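Local atomic coordinates of ECXA (Escherichia coli, PDB entry 4L63), a protein that probably acts as a zinc metallopeptidase of the metzincin type, packed in its assembly against chains of a different protein. Residues Ile208-Leu211 and Ser212-Leu215; Asp230-Gly233 and Val234-Met237; Phe250-Leu253 and Gly254-Leu257. All blocks are in the same frame, centred on the assembly; numbering follows the deposited sequence.

In the fold
All three contacts are local ones, strung in series along the C-terminal part of the chain. Interactions 1 and 2 each span successive turns of an alpha helix, with centres about 22 Å apart, and do not touch. Interaction 3, a 3-10 turn near the chain end, lies about 16 Å from interaction 2 centre to centre and meets it where Glu232 CB packs 3.9 Å from Ser251 CB. The zinc is held by His160, His164 and His170; the side chain of Asp230 in interaction 2 is about 8 Å from that of His160 and about 11 Å from the metal. The side chain of Ile208 in interaction 1 is about 11 Å from that of His160, whereas interaction 3 faces other proteins of the assembly.

Interaction 1: residues Ile208-Leu211 and Ser212-Leu215; sequences IDRL and SHYL
Leu211 and Leu215 run side by side on one flank of helix 207-215, pointing the same way, with CG of Leu211 4.1 Å from CD1 of Leu215. Leu215 CG also rests 3.5 Å from the carbonyl O of Leu211, the same oxygen that accepts the backbone N-H of Leu215 at 2.9 Å. Leu211 holds its CG anti to the backbone N (chi1 -176°), and from there CD1 of Leu211 makes an apolar contact with Tyr214 CD2 at 4.2 Å. This is the close-packed part, and it continues through buried Ile208 and Ser212: Ser212 N donates to Ile208 O at 2.8 Å, while Ser212 OG bonds to the backbone O of Arg217 beyond the helix.

The other flank is looser. Arg210 and His213 lie alongside each other, their guanidinium and ring planes 34° apart. NH2 of Arg210 sits over one face of the imidazole, displaced toward its rim, 3.7 Å from ND1 of His213; in return His213 CB lies over a face of the guanidinium. Bends at chi2 and chi3 fold the arginine chain back alongside its neighbour. Its charge is paired elsewhere, in a salt bridge with Glu9, and His213 is largely exposed to solvent, though it touches Glu3.

At its start the helix docks through Ile208 onto helix 146-165, which carries the zinc-binding His160 and His164. Successive i+4 to i backbone bonds, with a mainly apolar, largely buried flank and a polar, more exposed one, mark the whole as an amphipathic alpha helix.

Interaction 2: residues Asp230-Gly233 and Val234-Met237; sequences DIEG and VRVM
Glu232 and Arg235 face each other one turn apart on alpha helix 228-239, their side chains crossing at a slant with the carboxylate and guanidinium planes 29° apart. Both chains leave the backbone with CG anti to the carbonyl carbon, but the glutamate then bends at chi2 (-52°) while the arginine runs extended from CG to NE. The carboxylate therefore comes to rest beside the aliphatic part of Arg235, with OE1 3.7 Å from CD. OE2 lies at the guanidinium edge, near its plane, 4.0 Å from NE, too far for a salt bridge, so the attraction between the charges is probably modest.

Asp230 sits on a different side of the helix and makes polar links to other parts of the fold. Its OD1 bonds to Ser197 OG, and its OD2 takes the backbone N-H groups of Ile198 and Ser227. The Ser197-Ile198 region probably belongs to the Met-turn expected beneath the zinc in metzincins, which would tie this helix to the active-site floor. Val234 packs on Trp71, and Val236 and Met237 on Leu22 of strand 21-22.

Gly233, with no side chain of its own, accepts a backbone bond from Met237; with Met237 CG anti to the carbonyl carbon (chi1 -61°), that CG lies 3.3 Å from the same Gly233 O.

Interaction 3: residues Phe250-Leu253 and Gly254-Leu257; sequences FSCL and GLGL
The Phe250 ring has Leu253 CD2 over one face, 3.9 Å above its plane and displaced toward the rim, a contact within 250-253, just before the chain winds into a 3-10 segment. The Phe250 side chain also packs on Arg188 and on an apolar side chain from a chain of another protein. Leu253 reaches back over the ring with CG anti to the backbone N (chi1 -167°).

Beyond this point the backbone winds tightly. Leu255 N donates to Cys252 O at 3.1 Å, and Gly256 N to Leu253 O at 2.9 Å; Leu257 N follows by bonding to Gly254 O. Each link spans three residues, the signature of a 3-10 helix. The first two donors stand about 50° out of the plane of the carbonyl they use, well off its lone pairs, and the C=O...N angle at Cys252 O is only 123°.

Leu255 leaves the turn in a different direction from Leu253 and lies over Cys252. Its CG is 3.6 Å from Cys252 O, and its CD1 packs 3.9 Å from Cys252 CB and 4.0 Å from Cys252 SG. That sulfur forms the disulfide with Cys189, so the leucine covers one side of a covalent cross-link and then extends to Leu191 and Leu192. Leu253, Leu255 and Leu257 also pack on chains of another protein.

The whole segment follows helix 246-249. Its start is fastened by the disulfide and by the Ser251 bond to Ala187 O to the chain just after strand 181-186, and by Ser251 to Arg228 and Glu232 of the adjoining helix 228-239.

Interaction 1: residues Ile208-Leu211 and Ser212-Leu215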
loop_
_atom_site.group_PDB
_atom_site.type_symbol
_atom_site.label_atom_id
_atom_site.label_comp_id
_atom_site.label_asym_id
_atom_site.label_seq_id
_atom_site.Cartn_x
_atom_site.Cartn_y
_atom_site.Cartn_z
ATOM N N ILE A 208 -25.442 -4.276 -8.387
ATOM C CA ILE A 208 -26.321 -3.436 -7.578
ATOM C C ILE A 208 -26.283 -3.867 -6.121
ATOM O O ILE A 208 -26.153 -3.041 -5.214
ATOM C CB ILE A 208 -27.772 -3.481 -8.071
ATOM C CG1 ILE A 208 -27.861 -2.974 -9.508
ATOM C CG2 ILE A 208 -28.665 -2.650 -7.156
ATOM C CD1 ILE A 208 -29.283 -2.882 -10.028
ATOM N N ASP A 209 -26.398 -5.174 -5.909
ATOM C CA ASP A 209 -26.358 -5.743 -4.573
ATOM C C ASP A 209 -25.015 -5.475 -3.890
ATOM O O ASP A 209 -24.973 -5.128 -2.714
ATOM C CB ASP A 209 -26.631 -7.246 -4.632
ATOM C CG ASP A 209 -26.934 -7.835 -3.270
ATOM O OD1 ASP A 209 -27.733 -7.231 -2.519
ATOM O OD2 ASP A 209 -26.371 -8.904 -2.948
ATOM N N ARG A 210 -23.916 -5.638 -4.625
ATOM C CA ARG A 210 -22.603 -5.369 -4.053
ATOM C C ARG A 210 -22.426 -3.877 -3.774
ATOM O O ARG A 210 -21.841 -3.498 -2.759
ATOM C CB ARG A 210 -21.481 -5.875 -4.971
ATOM C CG ARG A 210 -21.537 -7.374 -5.259
ATOM C CD ARG A 210 -21.829 -8.164 -3.995
ATOM N NE ARG A 210 -20.809 -7.959 -2.972
ATOM C CZ ARG A 210 -20.988 -8.205 -1.679
ATOM N NH1 ARG A 210 -22.161 -8.651 -1.241
ATOM N NH2 ARG A 210 -19.999 -7.989 -0.819
ATOM N N LEU A 211 -22.939 -3.035 -4.668
ATOM C CA LEU A 211 -22.820 -1.591 -4.497
ATOM C C LEU A 211 -23.625 -1.131 -3.284
ATOM O O LEU A 211 -23.171 -0.289 -2.505
ATOM C CB LEU A 211 -23.285 -0.852 -5.754
ATOM C CG LEU A 211 -23.118 0.669 -5.713
ATOM C CD1 LEU A 211 -21.671 1.029 -5.411
ATOM C CD2 LEU A 211 -23.580 1.314 -7.011
ATOM N N SER A 212 -24.820 -1.691 -3.126
ATOM C CA SER A 212 -25.662 -1.389 -1.973
ATOM C C SER A 212 -25.010 -1.843 -0.676
ATOM O O SER A 212 -25.052 -1.138 0.330
ATOM C CB SER A 212 -27.029 -2.048 -2.125
ATOM O OG SER A 212 -27.746 -1.993 -0.905
ATOM N N HIS A 213 -24.412 -3.028 -0.718
ATOM C CA HIS A 213 -23.701 -3.598 0.419
ATOM C C HIS A 213 -22.613 -2.633 0.881
ATOM O O HIS A 213 -22.379 -2.468 2.079
ATOM C CB HIS A 213 -23.121 -4.962 0.028
ATOM C CG HIS A 213 -22.515 -5.728 1.163
ATOM N ND1 HIS A 213 -21.225 -5.516 1.605
ATOM C CD2 HIS A 213 -23.016 -6.723 1.934
ATOM C CE1 HIS A 213 -20.961 -6.341 2.601
ATOM N NE2 HIS A 213 -22.033 -7.084 2.823
ATOM N N TYR A 214 -21.976 -1.975 -0.083
ATOM C CA TYR A 214 -20.924 -1.000 0.194
ATOM C C TYR A 214 -21.479 0.320 0.726
ATOM O O TYR A 214 -20.944 0.892 1.674
ATOM C CB TYR A 214 -20.103 -0.751 -1.072
ATOM C CG TYR A 214 -19.240 0.493 -1.047
ATOM C CD1 TYR A 214 -18.069 0.538 -0.297
ATOM C CD2 TYR A 214 -19.571 1.606 -1.808
ATOM C CE1 TYR A 214 -17.266 1.670 -0.286
ATOM C CE2 TYR A 214 -18.775 2.741 -1.804
ATOM C CZ TYR A 214 -17.624 2.766 -1.042
ATOM O OH TYR A 214 -16.829 3.890 -1.038
ATOM N N LEU A 215 -22.553 0.799 0.110
ATOM C CA LEU A 215 -23.127 2.089 0.475
ATOM C C LEU A 215 -23.933 2.020 1.768
ATOM O O LEU A 215 -24.248 3.052 2.366
ATOM C CB LEU A 215 -24.004 2.614 -0.660
ATOM C CG LEU A 215 -23.217 3.153 -1.852
ATOM C CD1 LEU A 215 -24.150 3.512 -2.992
ATOM C CD2 LEU A 215 -22.378 4.351 -1.433
#

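Interaction 2: residues Asp230-Gly233 and Val234-Met237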
loop_
_atom_site.group_PDB
_atom_site.type_symbol
_atom_site.label_atom_id
_atom_site.label_comp_id
_atom_site.label_asym_id
_atom_site.label_seq_id
_atom_site.Cartn_x
_atom_site.Cartn_y
_atom_site.Cartn_z
ATOM N N ASP A 230 -11.173 1.217 -11.348
ATOM C CA ASP A 230 -11.605 1.119 -12.748
ATOM C C ASP A 230 -10.986 2.243 -13.580
ATOM O O ASP A 230 -10.495 2.020 -14.689
ATOM C CB ASP A 230 -13.131 1.192 -12.865
ATOM C CG ASP A 230 -13.824 -0.071 -12.395
ATOM O OD1 ASP A 230 -13.184 -1.146 -12.370
ATOM O OD2 ASP A 230 -15.023 0.019 -12.051
ATOM N N ILE A 231 -11.018 3.452 -13.032
ATOM C CA ILE A 231 -10.479 4.630 -13.709
ATOM C C ILE A 231 -8.965 4.509 -13.884
ATOM O O ILE A 231 -8.436 4.772 -14.957
ATOM C CB ILE A 231 -10.811 5.925 -12.931
ATOM C CG1 ILE A 231 -12.323 6.158 -12.891
ATOM C CG2 ILE A 231 -10.093 7.116 -13.532
ATOM C CD1 ILE A 231 -12.974 6.314 -14.263
ATOM N N GLU A 232 -8.268 4.099 -12.828
ATOM C CA GLU A 232 -6.828 3.885 -12.916
ATOM C C GLU A 232 -6.480 2.759 -13.897
ATOM O O GLU A 232 -5.431 2.800 -14.552
ATOM C CB GLU A 232 -6.248 3.575 -11.533
ATOM C CG GLU A 232 -6.256 4.771 -10.597
ATOM C CD GLU A 232 -5.609 5.993 -11.220
ATOM O OE1 GLU A 232 -4.459 5.888 -11.695
ATOM O OE2 GLU A 232 -6.257 7.060 -11.238
ATOM N N GLY A 233 -7.360 1.762 -13.991
ATOM C CA GLY A 233 -7.179 0.666 -14.927
ATOM C C GLY A 233 -7.141 1.176 -16.360
ATOM O O GLY A 233 -6.279 0.786 -17.148
ATOM N N VAL A 234 -8.075 2.059 -16.697
ATOM C CA VAL A 234 -8.122 2.621 -18.048
ATOM C C VAL A 234 -6.920 3.534 -18.314
ATOM O O VAL A 234 -6.396 3.558 -19.429
ATOM C CB VAL A 234 -9.449 3.373 -18.295
ATOM C CG1 VAL A 234 -9.452 4.051 -19.668
ATOM C CG2 VAL A 234 -10.618 2.399 -18.196
ATOM N N ARG A 235 -6.471 4.276 -17.300
ATOM C CA ARG A 235 -5.233 5.057 -17.429
ATOM C C ARG A 235 -4.052 4.185 -17.840
ATOM O O ARG A 235 -3.211 4.602 -18.631
ATOM C CB ARG A 235 -4.880 5.772 -16.128
ATOM C CG ARG A 235 -5.699 6.993 -15.860
ATOM C CD ARG A 235 -5.072 7.882 -14.791
ATOM N NE ARG A 235 -5.869 9.094 -14.661
ATOM C CZ ARG A 235 -5.802 10.113 -15.511
ATOM N NH1 ARG A 235 -4.966 10.064 -16.540
ATOM N NH2 ARG A 235 -6.569 11.183 -15.335
ATOM N N VAL A 236 -3.983 2.981 -17.284
ATOM C CA VAL A 236 -2.978 2.012 -17.695
ATOM C C VAL A 236 -3.187 1.595 -19.154
ATOM O O VAL A 236 -2.233 1.564 -19.937
ATOM C CB VAL A 236 -2.998 0.769 -16.791
ATOM C CG1 VAL A 236 -2.103 -0.317 -17.359
ATOM C CG2 VAL A 236 -2.546 1.152 -15.374
ATOM N N MET A 237 -4.437 1.304 -19.517
ATOM C CA MET A 237 -4.766 0.854 -20.874
ATOM C C MET A 237 -4.534 1.961 -21.893
ATOM O O MET A 237 -4.346 1.681 -23.076
ATOM C CB MET A 237 -6.217 0.373 -20.970
ATOM C CG MET A 237 -6.565 -0.815 -20.055
ATOM S SD MET A 237 -5.380 -2.178 -20.112
ATOM C CE MET A 237 -5.596 -2.770 -21.792
#

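Interaction 3: residues Phe250-Leu253 and Gly254-Leu257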
loop_
_atom_site.group_PDB
_atom_site.type_symbol
_atom_site.label_atom_id
_atom_site.label_comp_id
_atom_site.label_asym_id
_atom_site.label_seq_id
_atom_site.Cartn_x
_atom_site.Cartn_y
_atom_site.Cartn_z
ATOM N N PHE A 250 0.487 -1.551 -10.355
ATOM C CA PHE A 250 0.075 -0.923 -9.094
ATOM C C PHE A 250 -0.345 0.521 -9.303
ATOM O O PHE A 250 0.287 1.228 -10.077
ATOM C CB PHE A 250 1.204 -0.962 -8.067
ATOM C CG PHE A 250 1.781 -2.324 -7.851
ATOM C CD1 PHE A 250 1.081 -3.276 -7.134
ATOM C CD2 PHE A 250 3.040 -2.639 -8.326
ATOM C CE1 PHE A 250 1.618 -4.525 -6.925
ATOM C CE2 PHE A 250 3.579 -3.890 -8.122
ATOM C CZ PHE A 250 2.869 -4.832 -7.430
ATOM N N SER A 251 -1.386 0.969 -8.597
ATOM C CA SER A 251 -1.815 2.362 -8.737
ATOM C C SER A 251 -1.779 3.139 -7.416
ATOM O O SER A 251 -2.144 4.310 -7.387
ATOM C CB SER A 251 -3.228 2.442 -9.333
ATOM O OG SER A 251 -4.203 1.960 -8.416
ATOM N N CYS A 252 -1.346 2.506 -6.327
ATOM C CA CYS A 252 -1.167 3.267 -5.083
ATOM C C CYS A 252 -0.086 2.664 -4.181
ATOM O O CYS A 252 -0.166 2.766 -2.957
ATOM C CB CYS A 252 -2.507 3.388 -4.319
ATOM S SG CYS A 252 -3.146 1.895 -3.452
ATOM N N LEU A 253 0.945 2.072 -4.781
ATOM C CA LEU A 253 1.963 1.384 -3.987
ATOM C C LEU A 253 2.824 2.377 -3.211
ATOM O O LEU A 253 3.423 2.023 -2.195
ATOM C CB LEU A 253 2.858 0.505 -4.866
ATOM C CG LEU A 253 3.738 -0.472 -4.075
ATOM C CD1 LEU A 253 2.874 -1.318 -3.155
ATOM C CD2 LEU A 253 4.553 -1.359 -5.029
ATOM N N GLY A 254 2.858 3.623 -3.676
ATOM C CA GLY A 254 3.542 4.686 -2.952
ATOM C C GLY A 254 3.096 4.764 -1.494
ATOM O O GLY A 254 3.869 5.154 -0.613
ATOM N N LEU A 255 1.844 4.389 -1.240
ATOM C CA LEU A 255 1.274 4.468 0.116
ATOM C C LEU A 255 2.000 3.548 1.094
ATOM O O LEU A 255 1.962 3.771 2.305
ATOM C CB LEU A 255 -0.216 4.122 0.097
ATOM C CG LEU A 255 -1.148 5.188 -0.479
ATOM C CD1 LEU A 255 -2.558 4.634 -0.607
ATOM C CD2 LEU A 255 -1.138 6.383 0.452
ATOM N N GLY A 256 2.658 2.522 0.555
ATOM C CA GLY A 256 3.467 1.615 1.343
ATOM C C GLY A 256 4.576 2.317 2.107
ATOM O O GLY A 256 4.986 1.850 3.167
ATOM N N LEU A 257 5.051 3.452 1.593
ATOM C CA LEU A 257 6.091 4.206 2.296
ATOM C C LEU A 257 5.581 4.737 3.633
ATOM O O LEU A 257 6.372 5.060 4.524
ATOM C CB LEU A 257 6.603 5.375 1.440
ATOM C CG LEU A 257 7.683 5.103 0.375
ATOM C CD1 LEU A 257 8.970 4.580 0.997
ATOM C CD2 LEU A 257 7.173 4.152 -0.683
#